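Local coordinates for NigD-like protein (PDB 3K6O), which is of unknown function but belongs to the NigD-like family, pairing an OB domain with a beta-sandwich domain, and is probably exported as a lipoprotein, at residues Phe122-Pro127 / Arg164-Met169; Lys131-Leu136 / Asn157-Gln162. One frame throughout, in Å; residues are numbered along the deposited sequence.

Contact 1 of 2, residues Phe122-Pro127 / Arg164-Met169; sequences FMLNFP and RLVPGM
Phe-126 and Arg-164 meet at the end of an antiparallel strand pair, their side chains side by side. Phe-126 CB rests 3.4 Å from Arg-164 O, which also accepts from Phe-126 N. CG stands anti to the backbone N (chi1 -169°), and beyond it the ring is covered on one face by NH1 of Arg-164, over its centre and 3.6 Å above the plane. NH1 is nearly equidistant from the six ring carbons, 3.7 Å from Phe-126 CG and 4.0 Å from Phe-126 CZ, and CD1 also approaches Val-166 CG1. The ring and guanidinium planes are 29° apart, a cation-pi stack with Arg-164 CZ 4.4 Å from the ring centroid. Against the opposite ring face, toward the rim, lies Pro-127 CD.

Strands 117-125 and 165-173 are neighbours in the C-terminal beta-sandwich domain, and Leu-124 with Val-166 forms a hydrogen-bonded pair: Leu-124 N to Val-166 O is 2.9 Å and nearly straight, at 169°, and Val-166 N returns a bond to Leu-124 O. On their face of the sheet Leu-124 CD2 packs tightly, 3.1 Å from Val-166 O, touching Val-166 CG2 and the CA of Gly-168. The other face carries Met-123, a selenomethionine bent at chi2 and chi3: SE lies 3.9 Å from Pro-167 CA, while CE reaches Leu-165 CB. There Asn-125 lies alongside Leu-165, its amide against CD2, with OD1 hydrogen-bonded to Tyr-156 OH and ND2 to Gly-163 O.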
loop_
_atom_site.group_PDB
_atom_site.type_symbol
_atom_site.label_atom_id
_atom_site.label_comp_id
_atom_site.label_asym_id
_atom_site.label_seq_id
_atom_site.Cartn_x
_atom_site.Cartn_y
_atom_site.Cartn_z
ATOM N N PHE A 122 4.310 -7.987 -2.744
ATOM C CA PHE A 122 4.255 -9.425 -2.518
ATOM C C PHE A 122 4.179 -10.207 -3.808
ATOM O O PHE A 122 4.008 -9.634 -4.890
ATOM C CB PHE A 122 3.069 -9.794 -1.628
ATOM C CG PHE A 122 1.708 -9.648 -2.289
ATOM C CD1 PHE A 122 1.166 -8.398 -2.555
ATOM C CD2 PHE A 122 0.946 -10.770 -2.604
ATOM C CE1 PHE A 122 -0.081 -8.267 -3.141
ATOM C CE2 PHE A 122 -0.321 -10.638 -3.192
ATOM C CZ PHE A 122 -0.835 -9.374 -3.449
HETATM N N MSE A 123 4.349 -11.519 -3.695
HETATM C CA MSE A 123 4.268 -12.406 -4.845
HETATM C C MSE A 123 2.906 -13.078 -4.826
HETATM O O MSE A 123 2.441 -13.519 -3.779
HETATM C CB MSE A 123 5.371 -13.467 -4.794
HETATM C CG MSE A 123 6.812 -12.935 -4.717
HETATM SE SE MSE A 123 7.309 -11.715 -6.161
HETATM C CE MSE A 123 7.550 -12.948 -7.584
ATOM N N LEU A 124 2.264 -13.136 -5.983
ATOM C CA LEU A 124 1.002 -13.846 -6.138
ATOM C C LEU A 124 1.039 -14.755 -7.352
ATOM O O LEU A 124 1.726 -14.493 -8.336
ATOM C CB LEU A 124 -0.179 -12.867 -6.255
ATOM C CG LEU A 124 -0.239 -11.943 -7.481
ATOM C CD1 LEU A 124 -1.626 -11.288 -7.564
ATOM C CD2 LEU A 124 0.801 -10.877 -7.366
ATOM N N ASN A 125 0.277 -15.838 -7.274
ATOM C CA ASN A 125 0.242 -16.788 -8.362
ATOM C C ASN A 125 -0.432 -16.149 -9.569
ATOM O O ASN A 125 -1.462 -15.497 -9.430
ATOM C CB ASN A 125 -0.475 -18.052 -7.913
ATOM C CG ASN A 125 0.239 -18.743 -6.765
ATOM O OD1 ASN A 125 0.006 -18.419 -5.580
ATOM N ND2 ASN A 125 1.103 -19.723 -7.097
ATOM N N PHE A 126 0.173 -16.293 -10.749
ATOM C CA PHE A 126 -0.459 -15.848 -11.987
ATOM C C PHE A 126 -1.864 -16.455 -12.107
ATOM O O PHE A 126 -2.055 -17.649 -11.825
ATOM C CB PHE A 126 0.378 -16.258 -13.212
ATOM C CG PHE A 126 -0.072 -15.609 -14.493
ATOM C CD1 PHE A 126 0.197 -14.264 -14.731
ATOM C CD2 PHE A 126 -0.772 -16.331 -15.448
ATOM C CE1 PHE A 126 -0.211 -13.639 -15.914
ATOM C CE2 PHE A 126 -1.190 -15.713 -16.640
ATOM C CZ PHE A 126 -0.909 -14.356 -16.863
ATOM N N PRO A 127 -2.847 -15.649 -12.530
ATOM C CA PRO A 127 -4.212 -16.147 -12.729
ATOM C C PRO A 127 -4.309 -17.274 -13.762
ATOM O O PRO A 127 -3.906 -17.112 -14.907
ATOM C CB PRO A 127 -4.977 -14.910 -13.202
ATOM C CG PRO A 127 -4.157 -13.737 -12.730
ATOM C CD PRO A 127 -2.743 -14.200 -12.763
ATOM N N ARG A 164 2.792 -19.699 -11.871
ATOM C CA ARG A 164 4.049 -18.995 -11.605
ATOM C C ARG A 164 3.826 -17.714 -10.803
ATOM O O ARG A 164 2.866 -16.989 -11.046
ATOM C CB ARG A 164 4.754 -18.661 -12.928
ATOM C CG ARG A 164 4.034 -17.601 -13.795
ATOM C CD ARG A 164 4.669 -17.424 -15.199
ATOM N NE ARG A 164 4.722 -15.997 -15.557
ATOM C CZ ARG A 164 3.835 -15.337 -16.312
ATOM N NH1 ARG A 164 2.779 -15.958 -16.848
ATOM N NH2 ARG A 164 4.012 -14.030 -16.533
ATOM N N LEU A 165 4.732 -17.434 -9.870
ATOM C CA LEU A 165 4.648 -16.229 -9.045
ATOM C C LEU A 165 5.036 -14.936 -9.791
ATOM O O LEU A 165 6.021 -14.896 -10.529
ATOM C CB LEU A 165 5.519 -16.391 -7.796
ATOM C CG LEU A 165 5.107 -17.484 -6.814
ATOM C CD1 LEU A 165 6.190 -17.697 -5.758
ATOM C CD2 LEU A 165 3.745 -17.162 -6.167
ATOM N N VAL A 166 4.257 -13.877 -9.564
ATOM C CA VAL A 166 4.518 -12.546 -10.137
ATOM C C VAL A 166 4.374 -11.461 -9.056
ATOM O O VAL A 166 3.677 -11.674 -8.070
ATOM C CB VAL A 166 3.562 -12.235 -11.300
ATOM C CG1 VAL A 166 3.823 -13.208 -12.450
ATOM C CG2 VAL A 166 2.107 -12.320 -10.839
ATOM N N PRO A 167 5.054 -10.313 -9.225
ATOM C CA PRO A 167 5.053 -9.301 -8.156
ATOM C C PRO A 167 3.774 -8.526 -8.157
ATOM O O PRO A 167 3.126 -8.433 -9.197
ATOM C CB PRO A 167 6.248 -8.392 -8.500
ATOM C CG PRO A 167 7.021 -9.149 -9.547
ATOM C CD PRO A 167 6.023 -9.975 -10.280
ATOM N N GLY A 168 3.388 -8.018 -6.987
ATOM C CA GLY A 168 2.123 -7.307 -6.844
ATOM C C GLY A 168 2.296 -6.324 -5.726
ATOM O O GLY A 168 3.089 -6.573 -4.819
HETATM N N MSE A 169 1.613 -5.186 -5.841
HETATM C CA MSE A 169 1.580 -4.184 -4.811
HETATM C C MSE A 169 0.134 -3.882 -4.518
HETATM O O MSE A 169 -0.687 -3.867 -5.433
HETATM C CB MSE A 169 2.237 -2.910 -5.288
HETATM C CG MSE A 169 2.295 -1.866 -4.219
HETATM SE SE MSE A 169 3.955 -1.947 -3.207
HETATM C CE MSE A 169 4.926 -1.298 -4.789
#

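Contact 2 of 2, residues Lys131-Leu136 / Asn157-Gln162; sequences KPILNL and NNNGSQ
Ile-133 and Asn-157 form an antiparallel hydrogen-bonded pair, with Ile-133 N to Asn-157 O at 2.9 Å and Asn-157 N to Ile-133 O at 2.8 Å. Packing is closest beside these bonds, where the side chains lie side by side. Ile-133 CG1, set between the backbone N and the carbonyl carbon (chi1 58°), comes within 3.4 Å of Asn-157 CB, and CD1 also touches that CB, at 3.7 Å. Pro-132 adds its CB, 3.5 Å from Asn-157 O.

Past this pair the contact thins. The chain reverses through a type I' turn from Asn-158 to Ser-161, and an Asx turn overlaps its start: Asn-157 OD1 accepts from Asn-159 N, which stands above the plane of the side-chain carbonyl. Asn-159 crosses Ile-133 at about a right angle, ND2 lying 3.7 Å from Ile-133 CG2. Exposed Lys-131 points its CB away from residues 157-162; its backbone O makes the approach, 3.5 Å from Asn-159 ND2.

Ser-161 OG ties the turn to Ser-128 N and Gln-130 O, and Asn-157 ND2 bonds to Ser-100 O of helix 98-101. The contact lies where strand 133-139 begins and strand 149-157 ends, reaching strand 117-125 through Lys-131 on Leu-124.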
loop_
_atom_site.group_PDB
_atom_site.type_symbol
_atom_site.label_atom_id
_atom_site.label_comp_id
_atom_site.label_asym_id
_atom_site.label_seq_id
_atom_site.Cartn_x
_atom_site.Cartn_y
_atom_site.Cartn_z
ATOM N N LYS A 131 -8.109 -15.036 -10.274
ATOM C CA LYS A 131 -7.130 -14.041 -9.816
ATOM C C LYS A 131 -7.033 -14.048 -8.270
ATOM O O LYS A 131 -8.029 -13.779 -7.590
ATOM C CB LYS A 131 -7.514 -12.662 -10.372
ATOM C CG LYS A 131 -6.953 -11.447 -9.637
ATOM C CD LYS A 131 -5.498 -11.090 -9.969
ATOM C CE LYS A 131 -5.035 -9.900 -9.065
ATOM N NZ LYS A 131 -4.004 -9.000 -9.671
ATOM N N PRO A 132 -5.832 -14.347 -7.701
ATOM C CA PRO A 132 -5.706 -14.443 -6.235
ATOM C C PRO A 132 -6.095 -13.192 -5.450
ATOM O O PRO A 132 -5.998 -12.070 -5.964
ATOM C CB PRO A 132 -4.201 -14.716 -6.021
ATOM C CG PRO A 132 -3.718 -15.255 -7.274
ATOM C CD PRO A 132 -4.520 -14.543 -8.346
ATOM N N ILE A 133 -6.478 -13.421 -4.185
ATOM C CA ILE A 133 -6.868 -12.356 -3.244
ATOM C C ILE A 133 -5.890 -12.265 -2.058
ATOM O O ILE A 133 -5.488 -13.285 -1.470
ATOM C CB ILE A 133 -8.330 -12.570 -2.695
ATOM C CG1 ILE A 133 -8.517 -13.926 -1.992
ATOM C CG2 ILE A 133 -9.336 -12.497 -3.817
ATOM C CD1 ILE A 133 -9.921 -14.098 -1.339
ATOM N N LEU A 134 -5.458 -11.051 -1.778
ATOM C CA LEU A 134 -4.809 -10.705 -0.531
ATOM C C LEU A 134 -5.714 -9.727 0.258
ATOM O O LEU A 134 -5.960 -8.605 -0.189
ATOM C CB LEU A 134 -3.450 -10.066 -0.797
ATOM C CG LEU A 134 -2.590 -9.830 0.460
ATOM C CD1 LEU A 134 -2.109 -11.155 1.099
ATOM C CD2 LEU A 134 -1.408 -8.922 0.177
ATOM N N ASN A 135 -6.168 -10.137 1.445
ATOM C CA ASN A 135 -6.943 -9.249 2.318
ATOM C C ASN A 135 -6.236 -8.905 3.651
ATOM O O ASN A 135 -5.381 -9.650 4.163
ATOM C CB ASN A 135 -8.284 -9.893 2.647
ATOM C CG ASN A 135 -9.248 -9.895 1.492
ATOM O OD1 ASN A 135 -9.545 -10.954 0.890
ATOM N ND2 ASN A 135 -9.765 -8.756 1.188
ATOM N N LEU A 136 -6.621 -7.782 4.203
ATOM C CA LEU A 136 -6.201 -7.323 5.532
ATOM C C LEU A 136 -7.443 -7.297 6.386
ATOM O O LEU A 136 -8.392 -6.560 6.100
ATOM C CB LEU A 136 -5.616 -5.915 5.474
ATOM C CG LEU A 136 -4.967 -5.380 6.761
ATOM C CD1 LEU A 136 -3.783 -6.253 7.180
ATOM C CD2 LEU A 136 -4.549 -3.933 6.572
ATOM N N ASN A 157 -5.361 -15.920 -0.493
ATOM C CA ASN A 157 -6.058 -17.044 -1.091
ATOM C C ASN A 157 -5.713 -17.064 -2.578
ATOM O O ASN A 157 -5.963 -16.090 -3.274
ATOM C CB ASN A 157 -7.571 -16.955 -0.871
ATOM C CG ASN A 157 -8.252 -18.300 -0.989
ATOM O OD1 ASN A 157 -7.715 -19.241 -1.594
ATOM N ND2 ASN A 157 -9.437 -18.419 -0.392
ATOM N N ASN A 158 -5.112 -18.157 -3.053
ATOM C CA ASN A 158 -4.758 -18.249 -4.478
ATOM C C ASN A 158 -5.928 -18.667 -5.347
ATOM O O ASN A 158 -5.840 -18.632 -6.583
ATOM C CB ASN A 158 -3.540 -19.130 -4.717
ATOM C CG ASN A 158 -3.773 -20.576 -4.378
ATOM O OD1 ASN A 158 -4.906 -21.035 -4.239
ATOM N ND2 ASN A 158 -2.688 -21.309 -4.227
ATOM N N ASN A 159 -7.031 -19.048 -4.698
ATOM C CA ASN A 159 -8.261 -19.346 -5.399
ATOM C C ASN A 159 -7.995 -20.377 -6.496
ATOM O O ASN A 159 -8.372 -20.173 -7.626
ATOM C CB ASN A 159 -8.853 -18.039 -5.992
ATOM C CG ASN A 159 -9.513 -17.145 -4.933
ATOM O OD1 ASN A 159 -9.910 -17.620 -3.868
ATOM N ND2 ASN A 159 -9.639 -15.857 -5.232
ATOM N N GLY A 160 -7.297 -21.455 -6.160
ATOM C CA GLY A 160 -6.990 -22.523 -7.122
ATOM C C GLY A 160 -5.792 -22.297 -8.042
ATOM O O GLY A 160 -5.195 -23.258 -8.521
ATOM N N SER A 161 -5.439 -21.039 -8.298
ATOM C CA SER A 161 -4.302 -20.714 -9.167
ATOM C C SER A 161 -2.948 -21.072 -8.550
ATOM O O SER A 161 -2.460 -20.377 -7.647
ATOM C CB SER A 161 -4.313 -19.234 -9.506
ATOM O OG SER A 161 -5.451 -18.925 -10.275
ATOM N N GLN A 162 -2.365 -22.160 -9.045
ATOM C CA GLN A 162 -1.097 -22.689 -8.565
ATOM C C GLN A 162 0.070 -22.210 -9.434
ATOM O O GLN A 162 1.209 -22.629 -9.229
ATOM C CB GLN A 162 -1.126 -24.217 -8.613
ATOM C CG GLN A 162 -2.256 -24.919 -7.823
ATOM C CD GLN A 162 -2.296 -26.425 -8.087
ATOM O OE1 GLN A 162 -1.995 -26.896 -9.190
ATOM N NE2 GLN A 162 -2.664 -27.184 -7.073
#

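Both contacts lie in the beta-sandwich domain, their centres 9 Å apart, with contact 2 nested in the chain between the two segments of contact 1. Contact 1 is partly buried and joins two strands through several successive bridges, its chemistry running from apolar packing to an exposed cation-pi stack. Contact 2 is a surface contact with a single bridge, held by one pair of backbone bonds and the packing of Ile-133 and Pro-132, while asparagine side chains shape the adjoining turn. They touch directly: Asn-125 CB lies 3.1 Å from Ser-161 O, and Phe-126 O packs on Ser-161 CB. Strands 117-125 and 133-139, one from each contact, follow each other in sequence.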